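PDB 3BD1: Cro protein from Xylella fastidiosa, which probably acts as a prophage-encoded transcription factor of the Cro type, binding operator DNA through a helix-turn-helix motif. Local coordinates for residues A19-R24 with A39-D44; D44-T49 with V53-L58. One frame throughout, in Å; residues are numbered along the deposited sequence.

Contact 1. Residues A19-R24 with A39-D44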
# COMPACT_ATOMS: atom_id res chain seq x y z
N ALA A 19 -7.40 9.40 3.84
CA ALA A 19 -8.19 10.54 3.41
C ALA A 19 -9.64 10.14 3.21
O ALA A 19 -10.57 10.83 3.62
CB ALA A 19 -7.60 11.16 2.14
N SER A 20 -9.86 9.01 2.54
CA SER A 20 -11.19 8.53 2.23
C SER A 20 -12.04 8.18 3.46
O SER A 20 -13.27 8.18 3.41
CB SER A 20 -11.14 7.31 1.32
OG SER A 20 -10.74 6.11 1.97
N LEU A 21 -11.35 7.88 4.56
CA LEU A 21 -12.01 7.53 5.82
C LEU A 21 -12.02 8.68 6.83
O LEU A 21 -12.67 8.56 7.87
CB LEU A 21 -11.30 6.32 6.45
CG LEU A 21 -11.36 5.04 5.62
CD1 LEU A 21 -10.50 3.95 6.30
CD2 LEU A 21 -12.80 4.54 5.42
N GLY A 22 -11.31 9.75 6.54
CA GLY A 22 -11.19 10.86 7.49
C GLY A 22 -10.41 10.51 8.74
O GLY A 22 -10.74 10.97 9.85
N VAL A 23 -9.39 9.67 8.56
CA VAL A 23 -8.52 9.30 9.68
C VAL A 23 -7.08 9.67 9.36
O VAL A 23 -6.73 9.98 8.22
CB VAL A 23 -8.62 7.80 10.04
CG1 VAL A 23 -10.07 7.49 10.41
CG2 VAL A 23 -8.05 6.88 8.93
N ARG A 24 -6.23 9.60 10.39
CA ARG A 24 -4.80 9.81 10.20
C ARG A 24 -4.17 8.54 9.62
O ARG A 24 -4.64 7.43 9.87
CB ARG A 24 -4.14 10.15 11.54
CG ARG A 24 -4.78 11.35 12.25
CD ARG A 24 -4.04 12.64 11.98
NE ARG A 24 -3.02 12.91 12.99
CZ ARG A 24 -3.25 13.44 14.19
NH1 ARG A 24 -4.47 13.78 14.57
NH2 ARG A 24 -2.23 13.63 15.02
N ALA A 39 -14.63 -1.95 14.23
CA ALA A 39 -15.87 -2.50 13.70
C ALA A 39 -16.65 -1.36 13.06
O ALA A 39 -17.30 -1.56 12.03
CB ALA A 39 -16.71 -3.19 14.82
N GLU A 40 -16.61 -0.18 13.68
CA GLU A 40 -17.43 0.94 13.22
C GLU A 40 -16.90 1.61 11.95
O GLU A 40 -17.55 2.54 11.43
CB GLU A 40 -17.56 2.00 14.31
CG GLU A 40 -16.31 2.75 14.64
CD GLU A 40 -15.41 2.11 15.67
OE1 GLU A 40 -14.56 2.88 16.16
OE2 GLU A 40 -15.54 0.89 15.98
N ARG A 41 -15.76 1.13 11.46
CA ARG A 41 -15.23 1.62 10.18
C ARG A 41 -15.37 0.64 9.03
O ARG A 41 -15.01 0.96 7.90
CB ARG A 41 -13.79 2.12 10.31
CG ARG A 41 -13.55 3.29 11.29
CD ARG A 41 -14.67 4.33 11.34
NE ARG A 41 -14.86 5.01 10.06
CZ ARG A 41 -14.13 6.06 9.68
NH1 ARG A 41 -13.18 6.55 10.46
NH2 ARG A 41 -14.37 6.60 8.50
N CYS A 42 -15.88 -0.56 9.30
CA CYS A 42 -15.91 -1.57 8.24
C CYS A 42 -16.82 -1.18 7.05
O CYS A 42 -16.39 -1.35 5.90
CB CYS A 42 -16.33 -2.94 8.79
SG CYS A 42 -15.02 -3.65 9.82
N ILE A 43 -18.04 -0.73 7.33
CA ILE A 43 -18.92 -0.30 6.23
C ILE A 43 -18.26 0.81 5.43
O ILE A 43 -18.34 0.82 4.21
CB ILE A 43 -20.33 0.12 6.69
CG1 ILE A 43 -21.14 -1.10 7.14
CG2 ILE A 43 -21.12 0.81 5.57
CD1 ILE A 43 -22.54 -0.78 7.67
N ASP A 44 -17.61 1.74 6.12
CA ASP A 44 -16.96 2.85 5.43
C ASP A 44 -15.89 2.32 4.48
O ASP A 44 -15.78 2.80 3.36
CB ASP A 44 -16.34 3.81 6.44
CG ASP A 44 -17.37 4.51 7.31
OD1 ASP A 44 -18.49 4.74 6.81
OD2 ASP A 44 -17.02 4.81 8.47

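Contact 2. Residues D44-T49 with V53-L58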
# COMPACT_ATOMS: atom_id res chain seq x y z
N ASP A 44 -17.61 1.74 6.12
CA ASP A 44 -16.96 2.85 5.43
C ASP A 44 -15.89 2.32 4.48
O ASP A 44 -15.78 2.80 3.36
CB ASP A 44 -16.34 3.81 6.44
CG ASP A 44 -17.37 4.51 7.31
OD1 ASP A 44 -18.49 4.74 6.81
OD2 ASP A 44 -17.02 4.81 8.47
N ILE A 45 -15.11 1.35 4.95
CA ILE A 45 -14.06 0.79 4.10
C ILE A 45 -14.67 0.06 2.90
O ILE A 45 -14.18 0.19 1.76
CB ILE A 45 -13.10 -0.14 4.90
CG1 ILE A 45 -12.34 0.67 5.97
CG2 ILE A 45 -12.20 -0.92 3.94
CD1 ILE A 45 -11.63 -0.19 7.04
N GLU A 46 -15.71 -0.72 3.17
CA GLU A 46 -16.40 -1.41 2.07
C GLU A 46 -16.89 -0.38 1.03
O GLU A 46 -16.78 -0.61 -0.19
CB GLU A 46 -17.58 -2.22 2.58
CG GLU A 46 -18.34 -2.93 1.50
CD GLU A 46 -19.44 -3.83 2.01
OE1 GLU A 46 -19.27 -4.55 3.01
OE2 GLU A 46 -20.50 -3.84 1.37
N ARG A 47 -17.41 0.75 1.50
CA ARG A 47 -17.90 1.77 0.58
C ARG A 47 -16.79 2.46 -0.22
O ARG A 47 -16.89 2.60 -1.45
CB ARG A 47 -18.71 2.80 1.34
CG ARG A 47 -20.05 2.28 1.83
CD ARG A 47 -20.81 3.32 2.64
NE ARG A 47 -22.14 2.83 2.99
CZ ARG A 47 -22.92 3.39 3.90
NH1 ARG A 47 -22.52 4.47 4.57
NH2 ARG A 47 -24.11 2.86 4.16
N VAL A 48 -15.74 2.92 0.46
CA VAL A 48 -14.70 3.67 -0.24
C VAL A 48 -13.88 2.81 -1.18
O VAL A 48 -13.29 3.33 -2.13
CB VAL A 48 -13.78 4.45 0.71
CG1 VAL A 48 -14.60 5.45 1.56
CG2 VAL A 48 -12.87 3.58 1.60
N THR A 49 -13.81 1.51 -0.87
CA THR A 49 -13.13 0.57 -1.77
C THR A 49 -14.03 0.03 -2.88
O THR A 49 -13.64 -0.86 -3.65
CB THR A 49 -12.56 -0.62 -0.98
OG1 THR A 49 -13.63 -1.44 -0.48
CG2 THR A 49 -11.52 -0.23 0.08
N VAL A 53 -13.19 -4.84 -0.82
CA VAL A 53 -13.27 -5.63 0.41
C VAL A 53 -14.64 -5.38 0.99
O VAL A 53 -15.25 -4.32 0.80
CB VAL A 53 -12.20 -5.27 1.41
CG1 VAL A 53 -10.81 -5.58 0.83
CG2 VAL A 53 -12.29 -3.89 1.91
N ILE A 54 -15.13 -6.40 1.69
CA ILE A 54 -16.42 -6.33 2.35
C ILE A 54 -16.26 -6.51 3.84
O ILE A 54 -15.25 -6.98 4.33
CB ILE A 54 -17.45 -7.30 1.76
CG1 ILE A 54 -17.02 -8.75 1.97
CG2 ILE A 54 -17.66 -6.98 0.28
CD1 ILE A 54 -18.14 -9.71 1.64
N CYS A 55 -17.30 -6.13 4.58
CA CYS A 55 -17.27 -6.12 6.03
C CYS A 55 -16.84 -7.48 6.60
O CYS A 55 -16.03 -7.52 7.52
CB CYS A 55 -18.66 -5.75 6.60
SG CYS A 55 -19.05 -4.01 6.35
N ARG A 56 -17.35 -8.57 6.06
CA ARG A 56 -17.04 -9.92 6.58
C ARG A 56 -15.58 -10.27 6.39
O ARG A 56 -15.04 -11.06 7.16
CB ARG A 56 -17.95 -10.92 5.88
CG ARG A 56 -17.70 -12.38 6.07
CD ARG A 56 -18.03 -12.82 7.47
NE ARG A 56 -17.66 -14.24 7.59
CZ ARG A 56 -18.17 -15.07 8.48
NH1 ARG A 56 -19.06 -14.65 9.37
NH2 ARG A 56 -17.76 -16.34 8.50
N GLU A 57 -14.93 -9.70 5.39
CA GLU A 57 -13.52 -9.93 5.19
C GLU A 57 -12.69 -9.15 6.19
O GLU A 57 -11.62 -9.61 6.61
CB GLU A 57 -13.09 -9.59 3.76
CG GLU A 57 -13.75 -10.47 2.71
CD GLU A 57 -13.65 -9.99 1.28
OE1 GLU A 57 -13.58 -8.79 1.02
OE2 GLU A 57 -13.67 -10.80 0.34
N LEU A 58 -13.18 -7.96 6.56
CA LEU A 58 -12.47 -7.13 7.51
C LEU A 58 -12.61 -7.62 8.94
O LEU A 58 -11.64 -7.66 9.70
CB LEU A 58 -12.96 -5.67 7.37
CG LEU A 58 -12.58 -4.95 6.07
CD1 LEU A 58 -13.59 -3.78 5.85
CD2 LEU A 58 -11.14 -4.51 6.09

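Contact 1. Residues A19-R24 with A39-D44
Leu-21 O, a carbonyl at the end of helix 14-21, is gripped by the guanidinium group of Arg-41, which illustrates how a distant side chain can supply the donor that a helix terminus lacks. NH2 makes the strong bond to Leu-21 O, 2.7 Å and nearly straight at 168°, lying in the carbonyl plane on a lone pair, while NH1 adds a weak one to the same oxygen at 3.3 Å. The guanidinium is held flat between two acceptors: its NE-NH2 edge faces Asp-44, where NE meets OD2 at 2.7 Å on the anti lone pair in a salt bridge, with a weak second bond from NH2, which both acceptors thus share. Bends at chi2 (-36°) and chi3 (-63°) fold the arginine chain back so that both acceptors are served. The negative end of the helix dipole and the aspartate should together favour the cation. Gly-22, at positive phi, closes the helix in a Schellman motif and returns its N-H to Ala-19 O. Van der Waals contacts complete the joint: the methyl Val-23 CG1 lies close to Arg-41 NH1, at 3.2 Å, and Leu-21 CD2 rests on Asp-44 CB at 3.8 Å. The contact thus ties the turn of the helix-turn-helix, between helices 14-21 and 25-34, to the start of helix 42-48, with Trp-31 and Ile-28 of helix 25-34 packing against Leu-21.

Contact 2. Residues D44-T49 with V53-L58
Val-53 meets Ile-45 and Thr-49 where the chain turns back from helix 42-48 toward the short helix 55-58, the last helix of an all-helical Cro fold like that of P22 Cro. Its N-H points almost straight, at 170°, to Thr-49 OG1, but the bond is weak and long at 3.4 Å. That hydroxyl is also a donor: OG1, set between the backbone N and the carbonyl carbon (chi1 69°), reaches back to Ile-45 O at 2.8 Å, which Thr-49 N approaches from the opposite face, so two bonds hold one carbonyl at the end of the helix. Val-53 CG2 packs on Ile-45 CG2, and Val-53 O receives a CA-H...O contact from Glu-46 CA at 3.4 Å.

Ile-54 occupies the N-cap position. Its own side chain cannot accept bonds, and Glu-57 OE1 from within the helix takes its N-H at 2.9 Å, while the carboxylate of Glu-46 lies against its CA and CB. The Glu-46 chain is extended, with CG anti to the backbone N (chi1 179°), which carries OE1 to the next residue, Cys-55. There the backbone N-H is bound at 3.0 Å, on the anti side of the carboxylate and somewhat out of its plane. Two glutamates thus serve consecutive amides at the start of a helix, where the dipole would probably favour their negative charge. Leu-58, one turn on, closes the hydrophobic side: its side chain crosses that of Ile-45 obliquely, with CD1 3.7 Å from Ile-45 CG2 and 3.8 Å from Ile-45 CB.

Overall arrangement
Helix 42-48 is the common element: contact 1 uses its start and contact 2 its later turns, in series along the chain, with centres about 9 Å apart. Asp-44 belongs to both segment pairs but does its work in contact 1. The two also touch directly. Ser-20 OG lies 3.3 Å from Val-48 CG2, and Leu-58 CD1 sits 3.7 Å from Cys-42 O. In this way the helix joins the helix-turn-helix, whose helix 25-34 would be expected to read DNA, to the C-terminal helix 55-58. Both contacts also reach a neighbouring subunit, where Ala-19 and Arg-47 of one chain pack on Arg-47 and Ala-19 of the other.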